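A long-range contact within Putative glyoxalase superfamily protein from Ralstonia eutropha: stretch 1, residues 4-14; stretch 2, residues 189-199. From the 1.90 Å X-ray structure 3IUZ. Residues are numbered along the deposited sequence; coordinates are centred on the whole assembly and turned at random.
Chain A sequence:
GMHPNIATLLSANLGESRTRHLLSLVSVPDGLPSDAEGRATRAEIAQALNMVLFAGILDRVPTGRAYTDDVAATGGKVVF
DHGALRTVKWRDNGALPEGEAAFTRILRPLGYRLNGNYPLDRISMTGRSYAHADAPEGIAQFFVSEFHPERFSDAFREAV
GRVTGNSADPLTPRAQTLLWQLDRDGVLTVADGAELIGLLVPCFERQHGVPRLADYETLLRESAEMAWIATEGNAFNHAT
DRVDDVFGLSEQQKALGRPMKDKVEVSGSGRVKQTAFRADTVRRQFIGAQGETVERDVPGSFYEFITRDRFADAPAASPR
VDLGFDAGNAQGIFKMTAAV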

# COMPACT_ATOMS: atom_id res chain seq x y z
N PRO A 4 7.95 -7.21 21.45
CA PRO A 4 8.38 -5.93 22.02
C PRO A 4 9.08 -5.01 21.01
O PRO A 4 8.83 -3.80 21.04
CB PRO A 4 9.31 -6.33 23.17
CG PRO A 4 8.72 -7.64 23.62
CD PRO A 4 8.37 -8.33 22.31
N ASN A 5 9.94 -5.55 20.16
CA ASN A 5 10.61 -4.68 19.19
C ASN A 5 9.60 -4.02 18.24
O ASN A 5 9.65 -2.82 18.06
CB ASN A 5 11.70 -5.39 18.42
CG ASN A 5 13.03 -5.33 19.14
OD1 ASN A 5 13.10 -4.90 20.30
ND2 ASN A 5 14.08 -5.77 18.47
N ILE A 6 8.69 -4.81 17.70
CA ILE A 6 7.67 -4.27 16.77
C ILE A 6 6.77 -3.28 17.54
O ILE A 6 6.44 -2.20 17.04
CB ILE A 6 6.87 -5.37 16.08
CG1 ILE A 6 7.74 -6.03 14.98
CG2 ILE A 6 5.59 -4.78 15.43
CD1 ILE A 6 7.34 -7.43 14.58
N ALA A 7 6.43 -3.61 18.77
CA ALA A 7 5.57 -2.74 19.55
C ALA A 7 6.26 -1.37 19.75
O ALA A 7 5.62 -0.32 19.67
CB ALA A 7 5.20 -3.41 20.89
N THR A 8 7.54 -1.38 20.06
CA THR A 8 8.30 -0.13 20.26
C THR A 8 8.38 0.70 18.98
O THR A 8 8.13 1.91 18.99
CB THR A 8 9.70 -0.42 20.75
OG1 THR A 8 9.61 -1.20 21.93
CG2 THR A 8 10.51 0.92 21.09
N LEU A 9 8.67 0.03 17.87
CA LEU A 9 8.69 0.70 16.57
C LEU A 9 7.33 1.35 16.25
O LEU A 9 7.29 2.47 15.74
CB LEU A 9 9.09 -0.30 15.46
CG LEU A 9 10.49 -0.89 15.54
CD1 LEU A 9 10.65 -2.08 14.55
CD2 LEU A 9 11.56 0.25 15.27
N LEU A 10 6.25 0.63 16.51
CA LEU A 10 4.88 1.13 16.31
C LEU A 10 4.57 2.33 17.21
O LEU A 10 4.11 3.40 16.76
CB LEU A 10 3.84 0.01 16.58
CG LEU A 10 3.73 -1.09 15.51
CD1 LEU A 10 2.51 -2.00 15.71
CD2 LEU A 10 3.66 -0.49 14.15
N SER A 11 4.90 2.16 18.47
CA SER A 11 4.57 3.14 19.50
C SER A 11 5.21 4.50 19.24
O SER A 11 4.58 5.51 19.45
CB SER A 11 4.97 2.59 20.88
OG SER A 11 4.25 3.28 21.88
N ALA A 12 6.44 4.49 18.73
CA ALA A 12 7.17 5.72 18.39
C ALA A 12 6.49 6.42 17.19
O ALA A 12 6.58 7.61 17.02
CB ALA A 12 8.63 5.41 18.05
N ASN A 13 5.77 5.68 16.37
CA ASN A 13 5.08 6.28 15.26
C ASN A 13 3.58 6.52 15.46
O ASN A 13 3.04 7.41 14.85
CB ASN A 13 5.29 5.43 14.03
CG ASN A 13 6.69 5.59 13.48
OD1 ASN A 13 6.91 6.45 12.66
ND2 ASN A 13 7.65 4.79 13.96
N LEU A 14 2.90 5.70 16.27
CA LEU A 14 1.47 5.74 16.39
C LEU A 14 0.98 6.18 17.77
O LEU A 14 -0.21 6.47 17.92
CB LEU A 14 0.87 4.36 16.06
CG LEU A 14 0.95 3.84 14.62
CD1 LEU A 14 0.48 2.39 14.58
CD2 LEU A 14 0.11 4.68 13.64
N THR A 189 19.52 0.45 15.36
CA THR A 189 19.01 0.57 16.73
C THR A 189 17.48 0.71 16.65
O THR A 189 16.95 1.10 15.59
CB THR A 189 19.59 1.83 17.43
OG1 THR A 189 19.16 2.99 16.74
CG2 THR A 189 21.14 1.75 17.49
N VAL A 190 16.76 0.37 17.72
CA VAL A 190 15.32 0.47 17.69
C VAL A 190 14.93 1.95 17.43
O VAL A 190 14.04 2.20 16.64
CB VAL A 190 14.64 -0.13 18.95
CG1 VAL A 190 13.12 0.14 18.92
CG2 VAL A 190 14.92 -1.66 19.07
N ALA A 191 15.64 2.91 18.04
CA ALA A 191 15.34 4.33 17.80
C ALA A 191 15.50 4.68 16.32
O ALA A 191 14.67 5.36 15.74
CB ALA A 191 16.26 5.22 18.65
N ASP A 192 16.59 4.23 15.70
CA ASP A 192 16.84 4.56 14.30
C ASP A 192 15.84 3.88 13.37
O ASP A 192 15.44 4.43 12.37
CB ASP A 192 18.26 4.20 13.85
CG ASP A 192 19.34 5.15 14.38
OD1 ASP A 192 19.01 6.14 15.06
OD2 ASP A 192 20.53 4.86 14.09
N GLY A 193 15.44 2.66 13.71
CA GLY A 193 14.38 1.99 12.96
C GLY A 193 13.03 2.69 13.03
O GLY A 193 12.32 2.75 12.03
N ALA A 194 12.70 3.16 14.23
CA ALA A 194 11.48 3.92 14.46
C ALA A 194 11.56 5.22 13.66
O ALA A 194 10.56 5.64 13.05
CB ALA A 194 11.29 4.24 15.97
N GLU A 195 12.75 5.85 13.63
CA GLU A 195 12.93 7.08 12.86
C GLU A 195 12.77 6.79 11.38
O GLU A 195 12.03 7.51 10.68
CB GLU A 195 14.30 7.70 13.13
CG GLU A 195 14.56 8.96 12.32
CD GLU A 195 15.96 9.53 12.56
OE1 GLU A 195 16.76 8.97 13.38
OE2 GLU A 195 16.25 10.55 11.92
N LEU A 196 13.39 5.72 10.89
CA LEU A 196 13.24 5.35 9.45
C LEU A 196 11.79 5.14 9.05
O LEU A 196 11.32 5.64 8.01
CB LEU A 196 14.06 4.09 9.13
CG LEU A 196 13.93 3.54 7.73
CD1 LEU A 196 14.33 4.59 6.70
CD2 LEU A 196 14.78 2.20 7.57
N ILE A 197 11.05 4.41 9.88
CA ILE A 197 9.63 4.16 9.57
C ILE A 197 8.89 5.51 9.42
O ILE A 197 8.13 5.71 8.48
CB ILE A 197 8.97 3.26 10.63
CG1 ILE A 197 9.53 1.86 10.53
CG2 ILE A 197 7.42 3.31 10.52
CD1 ILE A 197 9.25 1.01 11.84
N GLY A 198 9.13 6.41 10.35
CA GLY A 198 8.50 7.74 10.31
C GLY A 198 8.79 8.49 9.01
O GLY A 198 7.96 9.24 8.53
N LEU A 199 9.99 8.27 8.46
CA LEU A 199 10.43 8.99 7.28
C LEU A 199 9.92 8.31 6.05
O LEU A 199 9.75 8.97 5.02
CB LEU A 199 11.95 9.07 7.20
CG LEU A 199 12.62 9.96 8.25
CD1 LEU A 199 14.16 9.71 8.24
CD2 LEU A 199 12.25 11.43 7.96

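Two helices that run in broadly the same direction can pack closely when a few larger side chains fit among small ones, and the contact between residues 4-14 and 190-199 is a compact example. More than 180 residues separate the touching positions in sequence, yet the helix axes approach to 8.8 Å and cross at -49°. Only 407 Å² is buried, counting both sides, and most of it belongs to a few residues: V190, L9 and N13, with A194 and I197 filling in around them.

L9 is the knob. Its CA-to-CB bond points sideways, but the m, t rotamer brings the end of the side chain nearer the other helix, where it sits in a hole formed by V190, G193, A194 and I197. The methyl L9 CD2 reaches deep enough to touch backbone: it lies 3.3 Å from A194 N, 3.6 Å from G193 C and 3.4 Å from V190 O. As a methyl carbon, CD2 makes only van der Waals contacts here; A194 N and V190 O are paired with each other in the helix, so neither is left without a partner by the burial. Apolar walls complete the socket, with L9 CD2 4.0 Å from V190 CG1 and L9 CB 3.9 Å from I197 CD1. Glycine suits the floor of such a hole: an ideal CB on G193 would stand 3.2 Å from L9 CD2, a tight fit. The CA atoms of L9 and A194 are 4.8 Å apart, a closeness compatible with the small side chain of alanine.

V190, at the start of its helix, covers the most surface of all, 80 Å². It points toward the first helix, and its two methyls meet different neighbours. V190 CG1 packs 3.5 Å from T8 CG2 as well as against L9, while V190 CG2 lies 3.9 Å from N5 OD1. T8 turns its methyl to this contact, while its hydroxyl T8 OG1 donates to P4 O at 2.9 Å within its own helix. Just before V190, T189 caps the second helix by accepting from D192 N through T189 OG1, at 3.0 Å.

At the other end of the contact, N13 supplies the polar element. Its amide nitrogen, N13 ND2, donates to A194 O across the interface at 3.2 Å, with an N-H...O angle of 166°, and also to L9 O in its own helix at 2.9 Å and 167°. One amide group thus links the two backbones, a role for which asparagine, with two hydrogens on a single nitrogen, is well suited. The oxygen N13 OD1 approaches G198 CA to 3.1 Å; its 3.2 Å distance from G198 N has too poor an angle for a hydrogen bond. Glycine again leaves room, as an ideal CB on G198 would lie 3.2 Å from N13 OD1.

Between these anchors, A12 CB meets A194 CB at 3.6 Å, a methyl-to-methyl contact that needs little space. The general lesson is economical: one leucine knob, small residues where the backbones come close, and one well-directed amide.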